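Local coordinates for putative S41 protease (Bacteroides fragilis NCTC 9343, PDB 3K50), which is of unconfirmed function but, as a putative S41-family serine protease carrying a PDZ domain, probably cleaves peptide bonds, at residues F76-Y81 with K125-L130; N91-Y96 with G111-M116. All blocks are in the same frame, centred on the assembly; numbering follows the deposited sequence.

Overall arrangement
From the N terminus the chain passes two helices and a short strand before it enters strand 76-82, the edge strand of a five-stranded antiparallel sheet. Strand 90-97 follows and pairs with it, and after helix 102-105 strand 113-117 returns on the far side of 90-97; contact 2, 91-96 with 111-116, closes this inner loop. The loop beyond strand 113-117 then swings back to the edge strand, where contact 1, 76-81 with 125-130, closes a larger loop with contact 2 nested inside it. The centres lie about 9 Å apart, and the two contacts touch: F76 CZ packs on I114 CD1 at 3.5 Å. Together they tie sheet and covering loop into what is probably one PDZ-like unit.

Contact 1: residues F76-Y81 with K125-L130; sequences FDYTLY and KVESEL
Y78 and E127 make the polar link between edge strand and loop: the phenol OH donates to E127 OE2 at 2.8 Å, reaching the anti lone pair of that oxygen. OE2 lies at the ring edge, in its plane, while the carboxylate plane is turned 75° from the ring. E127 suits the place because CG stands anti to the backbone N (chi1 -174°) and the chain beyond it is extended, so the carboxylate reaches the strand; L80 CD1 packs against E127 CD at 3.7 Å. A weak, long ion pair with K124 engages the other oxygen, OE1.

The apolar part centres on L130. Its CD1 sits over one face of the Y78 ring, 4.2 Å from the centroid, a CH-pi contact, while its CD2 meets F76 CZ at 4.0 Å. A branched leucine can thus serve two aromatic rings at once, and I114 and M117 of strand 113-117 pack against it too.

Water joins the backbones: one molecule donates to F76 O at 2.9 Å and, at 3.3 Å, to L130 O.

L130 ends a short 3-10 turn, 128-130, and packs onto the strands, consistent with a PDZ-like domain in which a loop between strands closes against the sheet.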
# COMPACT_ATOMS: atom_id res chain seq x y z
N PHE A 76 -7.19 -13.45 1.85
CA PHE A 76 -8.07 -12.40 1.29
C PHE A 76 -8.37 -11.27 2.26
O PHE A 76 -8.36 -11.47 3.46
CB PHE A 76 -9.38 -12.98 0.78
CG PHE A 76 -10.32 -13.47 1.89
CD1 PHE A 76 -10.17 -14.73 2.43
CD2 PHE A 76 -11.35 -12.66 2.36
CE1 PHE A 76 -11.02 -15.18 3.42
CE2 PHE A 76 -12.17 -13.09 3.38
CZ PHE A 76 -12.02 -14.36 3.89
N ASP A 77 -8.60 -10.09 1.71
CA ASP A 77 -9.06 -8.95 2.50
C ASP A 77 -10.51 -8.71 2.19
O ASP A 77 -10.97 -9.04 1.09
CB ASP A 77 -8.28 -7.66 2.19
CG ASP A 77 -6.86 -7.71 2.68
OD1 ASP A 77 -6.60 -8.51 3.62
OD2 ASP A 77 -6.00 -6.98 2.10
N TYR A 78 -11.22 -8.08 3.12
CA TYR A 78 -12.64 -7.87 2.96
C TYR A 78 -13.19 -6.66 3.70
O TYR A 78 -12.51 -6.05 4.47
CB TYR A 78 -13.36 -9.09 3.54
CG TYR A 78 -13.17 -9.19 5.03
CD1 TYR A 78 -12.06 -9.82 5.57
CD2 TYR A 78 -14.08 -8.62 5.91
CE1 TYR A 78 -11.85 -9.91 6.91
CE2 TYR A 78 -13.87 -8.67 7.27
CZ TYR A 78 -12.76 -9.33 7.77
OH TYR A 78 -12.52 -9.42 9.12
N THR A 79 -14.48 -6.39 3.49
CA THR A 79 -15.22 -5.35 4.20
C THR A 79 -16.57 -5.92 4.47
O THR A 79 -17.18 -6.49 3.57
CB THR A 79 -15.52 -4.13 3.35
OG1 THR A 79 -14.31 -3.62 2.80
CG2 THR A 79 -16.24 -3.04 4.20
N LEU A 80 -17.05 -5.72 5.70
CA LEU A 80 -18.39 -6.18 6.13
C LEU A 80 -19.49 -5.20 5.80
O LEU A 80 -19.30 -3.98 5.93
CB LEU A 80 -18.43 -6.37 7.65
CG LEU A 80 -17.56 -7.46 8.19
CD1 LEU A 80 -17.92 -7.72 9.64
CD2 LEU A 80 -17.74 -8.72 7.35
N TYR A 81 -20.63 -5.74 5.37
CA TYR A 81 -21.84 -4.98 5.09
C TYR A 81 -22.98 -5.71 5.76
O TYR A 81 -23.07 -6.94 5.65
CB TYR A 81 -22.15 -4.90 3.59
CG TYR A 81 -21.25 -4.00 2.84
CD1 TYR A 81 -19.95 -4.39 2.54
CD2 TYR A 81 -21.68 -2.74 2.42
CE1 TYR A 81 -19.10 -3.56 1.88
CE2 TYR A 81 -20.80 -1.88 1.77
CZ TYR A 81 -19.52 -2.32 1.48
OH TYR A 81 -18.64 -1.53 0.80
N LYS A 125 -19.05 -11.49 16.32
CA LYS A 125 -18.41 -12.45 17.21
C LYS A 125 -17.44 -13.35 16.44
O LYS A 125 -16.32 -13.61 16.91
CB LYS A 125 -19.45 -13.35 17.91
CG LYS A 125 -18.86 -14.53 18.68
N VAL A 126 -17.87 -13.82 15.27
CA VAL A 126 -17.09 -14.77 14.48
C VAL A 126 -16.28 -14.18 13.32
O VAL A 126 -15.65 -14.96 12.59
CB VAL A 126 -18.00 -15.94 14.00
CG1 VAL A 126 -18.55 -16.74 15.22
CG2 VAL A 126 -19.12 -15.42 13.13
N GLU A 127 -16.26 -12.85 13.17
CA GLU A 127 -15.50 -12.14 12.11
C GLU A 127 -14.02 -12.56 11.98
O GLU A 127 -13.44 -12.58 10.86
CB GLU A 127 -15.54 -10.61 12.34
CG GLU A 127 -14.89 -9.81 11.21
CD GLU A 127 -14.76 -8.32 11.45
OE1 GLU A 127 -15.33 -7.80 12.44
OE2 GLU A 127 -14.08 -7.67 10.63
N SER A 128 -13.39 -12.86 13.11
CA SER A 128 -11.98 -13.22 13.10
C SER A 128 -11.82 -14.61 12.47
O SER A 128 -10.73 -14.97 12.02
CB SER A 128 -11.33 -13.10 14.52
OG SER A 128 -11.72 -14.15 15.40
N GLU A 129 -12.91 -15.38 12.36
CA GLU A 129 -12.82 -16.66 11.64
C GLU A 129 -12.61 -16.45 10.13
O GLU A 129 -12.31 -17.40 9.41
CB GLU A 129 -14.05 -17.54 11.84
CG GLU A 129 -14.30 -17.90 13.31
CD GLU A 129 -15.45 -18.85 13.49
OE1 GLU A 129 -16.07 -19.29 12.48
OE2 GLU A 129 -15.75 -19.17 14.66
N LEU A 130 -12.82 -15.24 9.65
CA LEU A 130 -12.51 -14.90 8.23
C LEU A 130 -11.01 -14.77 7.95
O LEU A 130 -10.60 -14.81 6.79
CB LEU A 130 -13.19 -13.58 7.84
CG LEU A 130 -14.71 -13.72 7.75
CD1 LEU A 130 -15.45 -12.39 7.76
CD2 LEU A 130 -15.09 -14.59 6.51
O HOH W 1 -7.96 -13.83 5.11

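Contact 2: residues N91-Y96 with G111-M116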
# COMPACT_ATOMS: atom_id res chain seq x y z
N ASN A 91 -22.41 -9.59 5.34
CA ASN A 91 -21.80 -10.18 4.15
C ASN A 91 -20.40 -9.58 4.01
O ASN A 91 -20.23 -8.38 4.23
CB ASN A 91 -22.62 -9.89 2.90
CG ASN A 91 -23.92 -10.63 2.88
OD1 ASN A 91 -23.97 -11.79 3.22
ND2 ASN A 91 -25.00 -9.97 2.43
N ALA A 92 -19.41 -10.41 3.66
CA ALA A 92 -18.04 -9.94 3.50
C ALA A 92 -17.65 -9.76 2.00
O ALA A 92 -17.52 -10.75 1.27
CB ALA A 92 -17.04 -10.88 4.21
N LEU A 93 -17.48 -8.52 1.57
CA LEU A 93 -17.11 -8.20 0.20
C LEU A 93 -15.59 -8.33 0.06
O LEU A 93 -14.85 -7.61 0.72
CB LEU A 93 -17.54 -6.76 -0.17
CG LEU A 93 -17.10 -6.24 -1.54
CD1 LEU A 93 -17.55 -7.19 -2.63
CD2 LEU A 93 -17.63 -4.81 -1.85
N ILE A 94 -15.13 -9.21 -0.84
CA ILE A 94 -13.69 -9.44 -1.02
C ILE A 94 -13.05 -8.31 -1.83
O ILE A 94 -13.52 -8.01 -2.93
CB ILE A 94 -13.41 -10.83 -1.64
CG1 ILE A 94 -13.88 -11.91 -0.65
CG2 ILE A 94 -11.92 -10.98 -1.97
CD1 ILE A 94 -13.85 -13.36 -1.18
N SER A 95 -11.97 -7.71 -1.30
CA SER A 95 -11.28 -6.62 -1.91
C SER A 95 -9.92 -7.00 -2.54
O SER A 95 -9.42 -6.25 -3.32
CB SER A 95 -10.99 -5.55 -0.85
OG SER A 95 -10.20 -6.12 0.23
N TYR A 96 -9.32 -8.12 -2.15
CA TYR A 96 -7.97 -8.49 -2.59
C TYR A 96 -7.81 -9.98 -2.28
O TYR A 96 -8.26 -10.46 -1.20
CB TYR A 96 -6.96 -7.67 -1.80
CG TYR A 96 -5.53 -7.77 -2.28
CD1 TYR A 96 -4.71 -8.69 -1.77
CD2 TYR A 96 -4.99 -6.83 -3.16
CE1 TYR A 96 -3.39 -8.78 -2.17
CE2 TYR A 96 -3.69 -6.89 -3.54
CZ TYR A 96 -2.89 -7.87 -3.04
OH TYR A 96 -1.57 -7.99 -3.41
N GLY A 111 -14.74 -8.84 -5.56
CA GLY A 111 -16.13 -8.65 -5.99
C GLY A 111 -17.03 -9.78 -5.51
O GLY A 111 -18.24 -9.67 -5.52
N HIS A 112 -16.44 -10.91 -5.14
CA HIS A 112 -17.23 -11.95 -4.51
C HIS A 112 -17.54 -11.54 -3.09
O HIS A 112 -16.75 -10.84 -2.44
CB HIS A 112 -16.48 -13.27 -4.45
CG HIS A 112 -16.53 -14.05 -5.72
ND1 HIS A 112 -15.45 -14.75 -6.19
CD2 HIS A 112 -17.53 -14.25 -6.61
CE1 HIS A 112 -15.78 -15.35 -7.32
NE2 HIS A 112 -17.04 -15.06 -7.59
N TRP A 113 -18.67 -12.02 -2.61
CA TRP A 113 -19.11 -11.75 -1.25
C TRP A 113 -19.25 -13.07 -0.53
O TRP A 113 -19.83 -14.00 -1.10
CB TRP A 113 -20.48 -11.11 -1.24
CG TRP A 113 -20.60 -9.77 -1.88
CD1 TRP A 113 -20.57 -9.49 -3.20
CD2 TRP A 113 -20.89 -8.53 -1.22
NE1 TRP A 113 -20.79 -8.15 -3.42
CE2 TRP A 113 -20.98 -7.54 -2.22
CE3 TRP A 113 -21.04 -8.15 0.11
CZ2 TRP A 113 -21.21 -6.20 -1.92
CZ3 TRP A 113 -21.31 -6.83 0.40
CH2 TRP A 113 -21.39 -5.86 -0.63
N ILE A 114 -18.66 -13.19 0.65
CA ILE A 114 -18.83 -14.39 1.48
C ILE A 114 -20.10 -14.14 2.31
O ILE A 114 -20.20 -13.14 3.03
CB ILE A 114 -17.64 -14.65 2.39
CG1 ILE A 114 -16.35 -14.84 1.60
CG2 ILE A 114 -17.85 -15.94 3.17
CD1 ILE A 114 -15.12 -15.05 2.53
N MSE A 115 -21.07 -15.04 2.19
CA MSE A 115 -22.39 -14.89 2.84
C MSE A 115 -22.65 -15.83 4.02
O MSE A 115 -23.43 -15.49 4.92
CB MSE A 115 -23.51 -15.08 1.83
CG MSE A 115 -23.44 -14.14 0.66
SE MSE A 115 -24.82 -14.45 -0.61
CE MSE A 115 -26.34 -13.46 0.24
N MSE A 116 -22.05 -17.03 3.98
CA MSE A 116 -22.15 -18.03 5.07
C MSE A 116 -20.87 -18.82 5.17
O MSE A 116 -20.16 -18.98 4.17
CB MSE A 116 -23.24 -19.02 4.77
CG MSE A 116 -24.54 -18.38 4.40
SE MSE A 116 -25.57 -17.77 5.86
CE MSE A 116 -26.64 -19.41 5.73
O HOH W 2 -25.78 -13.46 4.32
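L93 and W113 face each other as a non-hydrogen-bonded antiparallel pair, and L93 CD1 lies over the indole face, 3.6 Å from the centroid of the five-membered ring. With chi1 at 175°, CG of L93 stands anti to its backbone N, toward the indole; L93 CD2 reaches the rim of the six-membered ring at W113 CZ2, 3.8 Å away. The broad indole gives L93 a flat apolar surface to lie on. N91 CB lies beside W113 CE3 at 3.6 Å.

A92 and I114 form the adjoining hydrogen-bonded pair, with A92 N to I114 O at 2.9 Å and a return bond from I114 N. The small A92 CB, packed on I114 CB at 4.2 Å, suits a face where L80 also lies against it, and I94 CD1 meets I114 CG1 at 4.0 Å. Farther along, I94 N binds H112 O nearly in line with the carbonyl, and G111 N donates to I94 O at 3.0 Å; G111 has a positive phi of 103°, which glycine adopts readily.

Outside the pair, strand 90-97 bonds to strand 76-82, W113 meets Y81 edge-to-face, and strand 136-146 flanks 113-117, leaving strands 90-97 and 113-117 in the interior of the five-stranded sheet.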